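Local coordinates for aromatic-amino-acid:2-oxoglutarate transaminase (Candida albicans, PDB 6HND), which probably catalyses the transfer of amino groups between aromatic amino acids and 2-oxo acids such as 2-oxoglutarate, using bound pyridoxal 5'-phosphate as cofactor, at residues Y245-G250 with I278-Y283; R335-S340 with L349-G354; A435-T440 with C492-N497; V186-F191 with P207-F212. All coordinates share one frame; numbering follows the deposited sequence.

Contact 1: Y245-G250 with I278-Y283; sequences YTIATG and IEDDPY. With PLP (pyridoxal-5'-phosphate), chain E.
Y245 and D280 are joined by a side-chain hydrogen bond: OH of Y245 donates to OD2 of D280 at 2.8 Å, meeting the lone pair turned away from OD1. With CG anti to the backbone N (chi1 -175°), the D280 carboxylate lies near the plane of the Y245 ring, 26° from it. The same OD2 stands 2.7 Å from N1 of PLP, the position of the aspartate that faces the pyridine nitrogen in class I aminotransferases, consistent with Y245 acting as a second-shell residue that orients the carboxylate. OH of Y283 and O3 of PLP share a hydrogen bond of 3.1 Å. Two backbone bonds set the parallel register: T246 N gives to I278 O at 3.0 Å, nearly straight, and D280 N to T246 O. Beyond the strands one water accepts from T249 N and donates to D280 O and to OD1 of D281, whose OD2 forms a salt bridge with R335. CG2 of I247 and CG of P282 touch PLP at C2A and C2 respectively, while CD1 of Y245 meets CG2 of I278 at 4.0 Å. The contact belongs to the beta-alpha-beta unit of strand 243-246, helix 260-272 and strand 276-280; strands 183-187 and 333-338 flank the pair, and L170 of helix 166-177 packs on Y245, I278 and D280.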
# COMPACT_ATOMS: atom_id res chain seq x y z
N TYR B 245 -1.95 17.54 14.93
CA TYR B 245 -2.75 16.36 14.53
C TYR B 245 -3.97 16.35 15.44
O TYR B 245 -3.76 16.17 16.63
CB TYR B 245 -1.94 15.07 14.67
CG TYR B 245 -2.74 13.80 14.57
CD1 TYR B 245 -3.63 13.61 13.52
CD2 TYR B 245 -2.63 12.79 15.51
CE1 TYR B 245 -4.37 12.45 13.40
CE2 TYR B 245 -3.37 11.62 15.41
CZ TYR B 245 -4.24 11.45 14.34
OH TYR B 245 -4.97 10.33 14.19
N THR B 246 -5.17 16.56 14.90
CA THR B 246 -6.43 16.58 15.67
C THR B 246 -7.47 15.69 14.97
O THR B 246 -7.70 15.83 13.78
CB THR B 246 -6.93 18.02 15.88
OG1 THR B 246 -8.22 18.00 16.49
CG2 THR B 246 -6.98 18.80 14.58
N ILE B 247 -8.07 14.80 15.75
CA ILE B 247 -9.26 14.00 15.38
C ILE B 247 -10.46 14.81 15.89
O ILE B 247 -10.98 14.51 17.01
CB ILE B 247 -9.12 12.58 15.97
CG1 ILE B 247 -7.74 11.99 15.68
CG2 ILE B 247 -10.24 11.67 15.48
CD1 ILE B 247 -7.27 10.95 16.67
N ALA B 248 -10.85 15.85 15.15
CA ALA B 248 -11.61 17.01 15.69
C ALA B 248 -13.03 16.56 16.00
O ALA B 248 -13.59 17.00 17.03
CB ALA B 248 -11.57 18.22 14.77
N THR B 249 -13.58 15.70 15.14
CA THR B 249 -14.94 15.13 15.28
C THR B 249 -14.81 13.67 15.76
O THR B 249 -14.05 12.90 15.12
CB THR B 249 -15.69 15.25 13.95
OG1 THR B 249 -15.58 16.61 13.52
CG2 THR B 249 -17.13 14.79 14.06
N GLY B 250 -15.57 13.27 16.79
CA GLY B 250 -15.52 11.89 17.34
C GLY B 250 -14.10 11.50 17.69
O GLY B 250 -13.65 10.45 17.25
N ILE B 278 -3.15 18.69 10.49
CA ILE B 278 -3.56 17.34 9.98
C ILE B 278 -4.91 17.03 10.66
O ILE B 278 -4.95 16.88 11.89
CB ILE B 278 -2.47 16.29 10.24
CG1 ILE B 278 -1.15 16.68 9.57
CG2 ILE B 278 -2.92 14.91 9.78
CD1 ILE B 278 0.07 15.96 10.13
N GLU B 279 -5.97 16.99 9.85
CA GLU B 279 -7.35 16.68 10.28
C GLU B 279 -7.62 15.23 9.90
O GLU B 279 -7.55 14.88 8.68
CB GLU B 279 -8.36 17.62 9.61
CG GLU B 279 -9.81 17.34 10.01
CD GLU B 279 -10.84 18.25 9.32
OE1 GLU B 279 -10.97 18.19 8.07
OE2 GLU B 279 -11.55 18.99 10.03
N ASP B 280 -7.89 14.40 10.89
CA ASP B 280 -8.26 12.98 10.67
C ASP B 280 -9.76 12.90 10.95
O ASP B 280 -10.14 13.37 12.00
CB ASP B 280 -7.36 12.09 11.53
CG ASP B 280 -7.50 10.58 11.35
OD1 ASP B 280 -8.26 10.14 10.45
OD2 ASP B 280 -6.82 9.86 12.11
N ASP B 281 -10.56 12.39 10.01
CA ASP B 281 -12.03 12.29 10.15
C ASP B 281 -12.53 10.97 9.55
O ASP B 281 -13.22 10.96 8.55
CB ASP B 281 -12.73 13.49 9.50
CG ASP B 281 -14.17 13.61 9.97
OD1 ASP B 281 -14.37 13.44 11.20
OD2 ASP B 281 -15.08 13.82 9.11
N PRO B 282 -12.25 9.82 10.19
CA PRO B 282 -12.78 8.54 9.73
C PRO B 282 -14.29 8.28 9.94
O PRO B 282 -14.82 7.48 9.20
CB PRO B 282 -11.93 7.53 10.50
CG PRO B 282 -11.54 8.27 11.76
CD PRO B 282 -11.35 9.70 11.35
N TYR B 283 -14.97 8.97 10.85
CA TYR B 283 -16.42 8.71 11.12
C TYR B 283 -17.18 9.98 11.54
O TYR B 283 -18.24 9.83 12.18
CB TYR B 283 -16.58 7.62 12.20
CG TYR B 283 -15.45 7.65 13.20
CD1 TYR B 283 -15.10 8.85 13.78
CD2 TYR B 283 -14.69 6.53 13.47
CE1 TYR B 283 -14.02 8.93 14.63
CE2 TYR B 283 -13.58 6.60 14.30
CZ TYR B 283 -13.25 7.81 14.87
OH TYR B 283 -12.20 7.96 15.73
N1 PLP E . -7.59 7.39 12.76
C2 PLP E . -8.57 7.18 13.63
C2A PLP E . -8.90 8.30 14.56
C3 PLP E . -9.29 5.96 13.63
O3 PLP E . -10.30 5.78 14.54
C4 PLP E . -8.94 4.94 12.71
C4A PLP E . -9.75 3.70 12.65
C5 PLP E . -7.90 5.20 11.80
C6 PLP E . -7.26 6.42 11.88
C5A PLP E . -7.36 4.17 10.83
O4P PLP E . -8.20 3.92 9.67
P PLP E . -7.67 2.92 8.51
O1P PLP E . -6.16 3.13 8.39
O2P PLP E . -8.51 3.38 7.32
O3P PLP E . -8.00 1.53 8.96
O HOH W 1 -12.95 17.23 11.56
O HOH W 2 -12.33 14.78 12.52

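Contact 2: R335-S340 with L349-G354; sequences RVETFS and LGFIVG. With PLP (pyridoxal-5'-phosphate), chain E.
R335 to T338 pair with G350 to V353 as the antiparallel arms of a beta hairpin in the large mixed sheet, the strand axes 4.5 Å apart at closest approach. R335-V353 and E337-F351 are hydrogen-bonded pairs with both bonds made; the shortest, R335 N to V353 O, is 2.7 Å. V336-I352 and T338-G350 are the non-hydrogen-bonded pairs, and in the latter the CA atoms come to 3.7 Å, closeness that G350 allows by having no side chain. Beyond the ladder, F339 N donates to L349 O. On the face that carries R335, E337, F351 and V353, CB of E337 sits over the centre of the F351 ring, 3.6 Å from the centroid, a CH-pi contact. The chain of E337 bends at chi2 (-116°), which lays its carboxylate over the rim of the ring near CZ, the two planes 16° apart. R335, extended from CG to NE, grips OE2 of E337 side-on with NE at 2.8 Å and with NH2, both from the same face of the carboxylate; D281 and E279 are further partners of R335, and Y285 of E337. At the turn end, OG1 of T338 donates to O2P of PLP at 2.5 Å and OG of S340 to the same oxygen at 2.6 Å; T338 OG1 also accepts from S340 N, an ST turn. Strand 276-280 borders the hairpin beside 333-338 and strand 158-163 beside 350-355; helix 137-151 lays I147 on E337, F351 and V353, and helix 375-388 packs on F339 and L349.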
# COMPACT_ATOMS: atom_id res chain seq x y z
N ARG B 335 -6.67 17.18 5.00
CA ARG B 335 -7.77 16.33 5.55
C ARG B 335 -7.53 14.86 5.17
O ARG B 335 -7.34 14.56 3.96
CB ARG B 335 -9.15 16.76 5.05
CG ARG B 335 -10.25 15.83 5.51
CD ARG B 335 -11.60 16.21 4.94
NE ARG B 335 -12.71 15.35 5.36
CZ ARG B 335 -13.34 15.42 6.52
NH1 ARG B 335 -12.95 16.29 7.45
NH2 ARG B 335 -14.34 14.59 6.77
N VAL B 336 -7.53 13.98 6.17
CA VAL B 336 -7.45 12.51 5.94
C VAL B 336 -8.84 11.86 5.99
O VAL B 336 -9.52 11.98 7.03
CB VAL B 336 -6.50 11.88 6.97
CG1 VAL B 336 -6.40 10.36 6.80
CG2 VAL B 336 -5.14 12.54 6.86
N GLU B 337 -9.21 11.17 4.92
CA GLU B 337 -10.45 10.36 4.85
C GLU B 337 -10.09 8.88 4.66
O GLU B 337 -8.95 8.61 4.23
CB GLU B 337 -11.33 10.82 3.69
CG GLU B 337 -11.98 12.17 3.91
CD GLU B 337 -13.50 12.19 3.99
OE1 GLU B 337 -14.15 11.12 4.05
OE2 GLU B 337 -14.02 13.28 4.02
N THR B 338 -11.05 7.99 4.97
CA THR B 338 -10.95 6.52 4.73
C THR B 338 -12.34 5.97 4.35
O THR B 338 -13.37 6.58 4.75
CB THR B 338 -10.34 5.81 5.95
OG1 THR B 338 -10.18 4.40 5.74
CG2 THR B 338 -11.18 6.00 7.19
N PHE B 339 -12.35 4.82 3.68
CA PHE B 339 -13.57 4.02 3.41
C PHE B 339 -13.68 2.92 4.46
O PHE B 339 -14.59 2.12 4.34
CB PHE B 339 -13.59 3.46 1.98
CG PHE B 339 -13.66 4.51 0.90
CD1 PHE B 339 -14.86 5.12 0.60
CD2 PHE B 339 -12.53 4.91 0.21
CE1 PHE B 339 -14.93 6.10 -0.39
CE2 PHE B 339 -12.59 5.89 -0.76
CZ PHE B 339 -13.80 6.49 -1.06
N SER B 340 -12.75 2.90 5.42
CA SER B 340 -12.66 1.81 6.43
C SER B 340 -13.95 1.72 7.26
O SER B 340 -14.49 0.64 7.45
CB SER B 340 -11.44 1.97 7.30
OG SER B 340 -10.25 1.61 6.59
N LEU B 349 -8.40 1.48 1.56
CA LEU B 349 -8.71 2.55 0.60
C LEU B 349 -9.20 3.78 1.35
O LEU B 349 -9.98 3.63 2.29
CB LEU B 349 -9.77 2.10 -0.43
CG LEU B 349 -9.84 2.99 -1.67
CD1 LEU B 349 -8.62 2.79 -2.53
CD2 LEU B 349 -11.10 2.71 -2.47
N GLY B 350 -8.67 4.93 0.97
CA GLY B 350 -9.12 6.23 1.49
C GLY B 350 -8.70 7.33 0.54
O GLY B 350 -8.35 7.02 -0.62
N PHE B 351 -8.70 8.57 1.02
CA PHE B 351 -8.10 9.69 0.26
C PHE B 351 -7.66 10.79 1.22
O PHE B 351 -8.14 10.84 2.36
CB PHE B 351 -9.06 10.16 -0.84
CG PHE B 351 -10.38 10.70 -0.36
CD1 PHE B 351 -11.45 9.86 -0.12
CD2 PHE B 351 -10.55 12.06 -0.16
CE1 PHE B 351 -12.66 10.37 0.32
CE2 PHE B 351 -11.75 12.56 0.30
CZ PHE B 351 -12.80 11.72 0.55
N ILE B 352 -6.80 11.66 0.72
CA ILE B 352 -6.46 12.92 1.40
C ILE B 352 -6.92 14.08 0.51
O ILE B 352 -7.10 13.89 -0.71
CB ILE B 352 -4.97 13.01 1.78
CG1 ILE B 352 -4.05 12.93 0.57
CG2 ILE B 352 -4.65 11.97 2.84
CD1 ILE B 352 -2.61 13.05 0.91
N VAL B 353 -7.16 15.22 1.16
CA VAL B 353 -7.53 16.51 0.52
C VAL B 353 -6.53 17.51 1.06
O VAL B 353 -6.36 17.51 2.29
CB VAL B 353 -8.96 16.92 0.88
CG1 VAL B 353 -9.44 18.12 0.07
CG2 VAL B 353 -9.93 15.75 0.79
N GLY B 354 -5.89 18.26 0.17
CA GLY B 354 -4.89 19.29 0.53
C GLY B 354 -4.53 20.14 -0.67
O GLY B 354 -5.09 19.91 -1.78
N1 PLP E . -7.59 7.39 12.76
C2 PLP E . -8.57 7.18 13.63
C2A PLP E . -8.90 8.30 14.56
C3 PLP E . -9.29 5.96 13.63
O3 PLP E . -10.30 5.78 14.54
C4 PLP E . -8.94 4.94 12.71
C4A PLP E . -9.75 3.70 12.65
C5 PLP E . -7.90 5.20 11.80
C6 PLP E . -7.26 6.42 11.88
C5A PLP E . -7.36 4.17 10.83
O4P PLP E . -8.20 3.92 9.67
P PLP E . -7.67 2.92 8.51
O1P PLP E . -6.16 3.13 8.39
O2P PLP E . -8.51 3.38 7.32
O3P PLP E . -8.00 1.53 8.96
O HOH W 3 -10.41 0.77 3.97

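Contact 3: A435-T440 with C492-N497; sequences AGMFVT and CYALAN
Y493 and the backbone of G436 and M437 make the polar part of this contact, and both bonds are weak: OH of Y493 donates to G436 O at 2.9 Å, and Y493 N to M437 O at 3.5 Å. A CA-H...O contact from C492 to M437 O runs beside the second. That carbonyl oxygen also lies 3.4 Å above the plane of the Y493 ring, offset toward the rim, so one acceptor meets a backbone N-H, a CA-H and a ring face. Within 492-497, A494 N donates to SG of C492. Sulfur and methyl groups form the second set. SD of M437 comes to 4.0 Å from SG of C492, and its terminal CE rests on CB of A494 at 3.8 Å; a bend at chi3 (55°) folds the methionine tip back toward that alanine. The aromatic rings provide the third. CB of C492 meets the edge of the F438 ring at CE1, 3.7 Å, and SG stands obliquely to the same ring in a sulfur-aromatic contact. CG2 of V439 touches the edge of Y493 at CE2, 3.5 Å, the two side chains crossing at about a right angle. F438 also makes a cation-pi contact with R490 and touches PLP, while G44 and Y43 of the second subunit pack on M437, F438, C492 and L495. Only F438 and C492 pair as antiparallel strand residues, a non-hydrogen-bonded pair, so the chemistry is consistent with these two segments being held to each other mainly by apolar, sulfur and aromatic packing.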
# COMPACT_ATOMS: atom_id res chain seq x y z
N ALA B 435 -20.43 12.08 17.71
CA ALA B 435 -20.19 11.37 16.44
C ALA B 435 -19.37 10.11 16.67
O ALA B 435 -18.68 10.04 17.70
CB ALA B 435 -19.52 12.28 15.45
N GLY B 436 -19.49 9.16 15.74
CA GLY B 436 -18.57 8.01 15.58
C GLY B 436 -19.00 6.78 16.36
O GLY B 436 -20.22 6.50 16.41
N MET B 437 -18.02 6.05 16.90
CA MET B 437 -18.20 4.67 17.42
C MET B 437 -17.61 4.51 18.83
O MET B 437 -17.64 3.34 19.34
CB MET B 437 -17.57 3.65 16.45
CG MET B 437 -16.08 3.87 16.16
SD MET B 437 -15.30 2.53 15.18
CE MET B 437 -16.38 2.48 13.76
N PHE B 438 -17.11 5.57 19.47
CA PHE B 438 -16.38 5.47 20.77
C PHE B 438 -17.12 6.23 21.89
O PHE B 438 -17.70 7.31 21.66
CB PHE B 438 -14.93 5.94 20.63
CG PHE B 438 -14.11 5.13 19.66
CD1 PHE B 438 -14.04 3.75 19.76
CD2 PHE B 438 -13.37 5.75 18.66
CE1 PHE B 438 -13.30 3.01 18.86
CE2 PHE B 438 -12.64 5.01 17.75
CZ PHE B 438 -12.62 3.64 17.84
N VAL B 439 -17.09 5.65 23.09
CA VAL B 439 -17.59 6.24 24.37
C VAL B 439 -16.44 6.31 25.37
O VAL B 439 -15.82 5.26 25.64
CB VAL B 439 -18.74 5.42 24.96
CG1 VAL B 439 -19.20 6.03 26.26
CG2 VAL B 439 -19.90 5.31 23.99
N THR B 440 -16.19 7.49 25.93
CA THR B 440 -15.37 7.64 27.16
C THR B 440 -16.20 7.19 28.38
O THR B 440 -17.29 7.79 28.68
CB THR B 440 -14.82 9.05 27.38
OG1 THR B 440 -13.96 9.37 26.29
CG2 THR B 440 -14.02 9.17 28.66
N CYS B 492 -16.25 0.71 22.44
CA CYS B 492 -16.68 0.71 21.03
C CYS B 492 -17.89 -0.22 20.85
O CYS B 492 -17.76 -1.42 21.18
CB CYS B 492 -15.55 0.31 20.10
SG CYS B 492 -16.10 0.29 18.38
N TYR B 493 -18.99 0.32 20.32
CA TYR B 493 -20.30 -0.36 20.09
C TYR B 493 -20.46 -0.67 18.59
O TYR B 493 -21.58 -0.88 18.11
CB TYR B 493 -21.45 0.50 20.62
CG TYR B 493 -21.35 1.95 20.24
CD1 TYR B 493 -21.78 2.39 19.00
CD2 TYR B 493 -20.76 2.88 21.09
CE1 TYR B 493 -21.66 3.71 18.61
CE2 TYR B 493 -20.67 4.22 20.74
CZ TYR B 493 -21.12 4.63 19.49
OH TYR B 493 -21.00 5.92 19.11
N ALA B 494 -19.35 -0.69 17.85
CA ALA B 494 -19.35 -0.95 16.39
C ALA B 494 -19.28 -2.46 16.14
O ALA B 494 -19.80 -2.89 15.11
CB ALA B 494 -18.20 -0.22 15.73
N LEU B 495 -18.68 -3.23 17.05
CA LEU B 495 -18.31 -4.65 16.78
C LEU B 495 -19.51 -5.57 17.07
O LEU B 495 -19.70 -6.55 16.33
CB LEU B 495 -17.07 -5.05 17.60
CG LEU B 495 -15.91 -5.67 16.81
CD1 LEU B 495 -15.00 -6.47 17.72
CD2 LEU B 495 -16.38 -6.56 15.64
N ALA B 496 -20.30 -5.28 18.09
CA ALA B 496 -21.37 -6.18 18.57
C ALA B 496 -22.23 -6.64 17.40
O ALA B 496 -22.46 -5.82 16.52
CB ALA B 496 -22.19 -5.44 19.60
N ASN B 497 -22.72 -7.88 17.43
CA ASN B 497 -23.61 -8.52 16.40
C ASN B 497 -25.07 -8.06 16.56
O ASN B 497 -25.79 -8.04 15.56
CB ASN B 497 -23.55 -10.05 16.45
CG ASN B 497 -22.17 -10.59 16.17
OD1 ASN B 497 -21.64 -10.41 15.07
ND2 ASN B 497 -21.56 -11.24 17.15

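Contact 4: V186-F191 with P207-F212; sequences VEEFTF and PVKINF. With PLP (pyridoxal-5'-phosphate), chain E.
E188 reaches across to I210: OE2 accepts from the backbone N at 2.7 Å in a nearly straight bond (173°), the donor coming from above the carboxylate plane. CG of E188 is turned between the backbone N and the carbonyl carbon (chi1 67°), and the chain then runs extended, which carries OE2 past P207 and V208 to the amide. Parallel backbone pairing lies beside this bond: V208 N donates to V186 O at 2.7 Å and E188 N to V208 O at 3.0 Å. A CA-H...O contact from P207 to V186 O adds to the first of these. Next come the rings. CE2 of F189 touches CZ of F212 at 3.6 Å, with the ring planes 82° apart, while CD1 of I210 fits at the edge of F189, close to F189 O. This is the end of a beta-alpha-beta unit, strand 183-187, helix 193-200 and strand 204-208, the last being an outermost strand of the mixed sheet within the chain. From the pairing the first segment runs on to the cofactor, where F191, its CG anti to the backbone N (chi1 -177°), lies with one ring face over the pyridine ring, CE2 being 3.4 Å from C6 of PLP. Y245 and L170 of helix 166-177 pack on F191. Farther out, R485 forms a salt bridge with OE1 of E188, to which OG of S482 also hydrogen-bonds, so both carboxylate oxygens have partners. F488 meets F189 edge-to-face and also touches F212, and F481 of helix 479-482 packs on E188, P207 and K209.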
# COMPACT_ATOMS: atom_id res chain seq x y z
N VAL B 186 0.16 16.80 19.44
CA VAL B 186 -0.78 15.65 19.36
C VAL B 186 -1.69 15.69 20.59
O VAL B 186 -1.18 15.91 21.71
CB VAL B 186 0.00 14.34 19.23
CG1 VAL B 186 -0.92 13.14 19.22
CG2 VAL B 186 0.89 14.32 18.00
N GLU B 187 -2.99 15.49 20.37
CA GLU B 187 -3.98 15.25 21.47
C GLU B 187 -3.41 14.20 22.43
O GLU B 187 -3.00 13.15 21.95
CB GLU B 187 -5.35 14.90 20.89
CG GLU B 187 -5.96 16.06 20.12
CD GLU B 187 -7.05 15.73 19.13
OE1 GLU B 187 -7.03 14.60 18.60
OE2 GLU B 187 -7.86 16.64 18.81
N GLU B 188 -3.41 14.49 23.73
CA GLU B 188 -2.70 13.71 24.78
C GLU B 188 -3.23 12.27 24.80
O GLU B 188 -2.42 11.41 25.14
CB GLU B 188 -2.84 14.33 26.16
CG GLU B 188 -4.25 14.32 26.75
CD GLU B 188 -4.28 14.86 28.18
OE1 GLU B 188 -3.27 14.65 28.92
OE2 GLU B 188 -5.33 15.50 28.57
N PHE B 189 -4.51 12.05 24.49
CA PHE B 189 -5.07 10.71 24.13
C PHE B 189 -5.37 10.76 22.64
O PHE B 189 -6.05 11.74 22.20
CB PHE B 189 -6.30 10.33 24.95
CG PHE B 189 -6.05 10.40 26.43
CD1 PHE B 189 -5.47 9.33 27.09
CD2 PHE B 189 -6.35 11.54 27.15
CE1 PHE B 189 -5.19 9.40 28.44
CE2 PHE B 189 -6.05 11.62 28.50
CZ PHE B 189 -5.47 10.55 29.14
N THR B 190 -4.86 9.78 21.90
CA THR B 190 -4.86 9.83 20.43
C THR B 190 -4.95 8.42 19.83
O THR B 190 -5.00 7.40 20.58
CB THR B 190 -3.62 10.60 19.95
OG1 THR B 190 -3.78 10.98 18.58
CG2 THR B 190 -2.34 9.81 20.08
N PHE B 191 -5.03 8.39 18.50
CA PHE B 191 -4.80 7.22 17.64
C PHE B 191 -3.29 6.93 17.66
O PHE B 191 -2.54 7.50 16.86
CB PHE B 191 -5.41 7.48 16.27
CG PHE B 191 -5.31 6.32 15.32
CD1 PHE B 191 -5.98 5.14 15.60
CD2 PHE B 191 -4.54 6.40 14.17
CE1 PHE B 191 -5.87 4.07 14.74
CE2 PHE B 191 -4.44 5.32 13.32
CZ PHE B 191 -5.11 4.15 13.60
N PRO B 207 2.28 16.42 23.77
CA PRO B 207 0.88 16.19 24.10
C PRO B 207 0.12 17.50 24.38
O PRO B 207 0.65 18.37 25.01
CB PRO B 207 0.99 15.32 25.36
CG PRO B 207 2.26 15.82 26.03
CD PRO B 207 3.19 16.09 24.87
N VAL B 208 -1.11 17.59 23.88
CA VAL B 208 -2.04 18.74 24.07
C VAL B 208 -3.18 18.24 24.96
O VAL B 208 -3.90 17.30 24.53
CB VAL B 208 -2.55 19.26 22.71
CG1 VAL B 208 -3.77 20.15 22.87
CG2 VAL B 208 -1.48 19.99 21.91
N LYS B 209 -3.34 18.82 26.15
CA LYS B 209 -4.31 18.34 27.17
C LYS B 209 -5.73 18.36 26.60
O LYS B 209 -6.08 19.25 25.83
CB LYS B 209 -4.28 19.19 28.45
CG LYS B 209 -2.94 19.22 29.18
CD LYS B 209 -3.02 19.75 30.60
CE LYS B 209 -1.65 20.07 31.19
NZ LYS B 209 -1.77 20.41 32.62
N ILE B 210 -6.51 17.35 26.98
CA ILE B 210 -7.94 17.25 26.64
C ILE B 210 -8.73 17.64 27.88
O ILE B 210 -8.38 17.19 28.97
CB ILE B 210 -8.28 15.83 26.16
CG1 ILE B 210 -7.83 15.65 24.71
CG2 ILE B 210 -9.75 15.55 26.36
CD1 ILE B 210 -7.85 14.23 24.28
N ASN B 211 -9.74 18.49 27.69
CA ASN B 211 -10.71 18.85 28.75
C ASN B 211 -11.76 17.72 28.78
O ASN B 211 -12.32 17.42 27.73
CB ASN B 211 -11.23 20.25 28.46
CG ASN B 211 -12.48 20.60 29.24
OD1 ASN B 211 -12.67 20.12 30.35
ND2 ASN B 211 -13.33 21.44 28.67
N PHE B 212 -12.04 17.14 29.96
CA PHE B 212 -12.95 15.98 30.16
C PHE B 212 -14.31 16.39 30.74
O PHE B 212 -15.10 15.47 31.03
CB PHE B 212 -12.25 14.94 31.03
CG PHE B 212 -11.29 14.07 30.24
CD1 PHE B 212 -9.97 14.45 30.07
CD2 PHE B 212 -11.74 12.92 29.63
CE1 PHE B 212 -9.10 13.65 29.34
CE2 PHE B 212 -10.88 12.14 28.87
CZ PHE B 212 -9.56 12.51 28.72
N1 PLP E . -7.59 7.39 12.76
C2 PLP E . -8.57 7.18 13.63
C2A PLP E . -8.90 8.30 14.56
C3 PLP E . -9.29 5.96 13.63
O3 PLP E . -10.30 5.78 14.54
C4 PLP E . -8.94 4.94 12.71
C4A PLP E . -9.75 3.70 12.65
C5 PLP E . -7.90 5.20 11.80
C6 PLP E . -7.26 6.42 11.88
C5A PLP E . -7.36 4.17 10.83
O4P PLP E . -8.20 3.92 9.67
P PLP E . -7.67 2.92 8.51
O1P PLP E . -6.16 3.13 8.39
O2P PLP E . -8.51 3.38 7.32
O3P PLP E . -8.00 1.53 8.96

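Overall arrangement
Followed from the N terminus, contact 4 comes first, closing 186-191 on 207-212 across a loop holding helix 193-200. Contact 1 then joins 245-250 to 278-283 over a longer excursion through helix 260-272, and contact 2 closes the short hairpin turn between 335-340 and 349-354. Contact 3 spans the most sequence, 435-440 to 492-497. All four are in series; none nests in or crosses another. Contacts 4, 1 and 2 lie on one mixed sheet, with contact 1 touching both of the others, which do not touch each other. Contact 3 lies where strands 438-443 and 488-492 of the separate small antiparallel sheet meet adjoining loops, and packs against contact 1 through Y283 and T249.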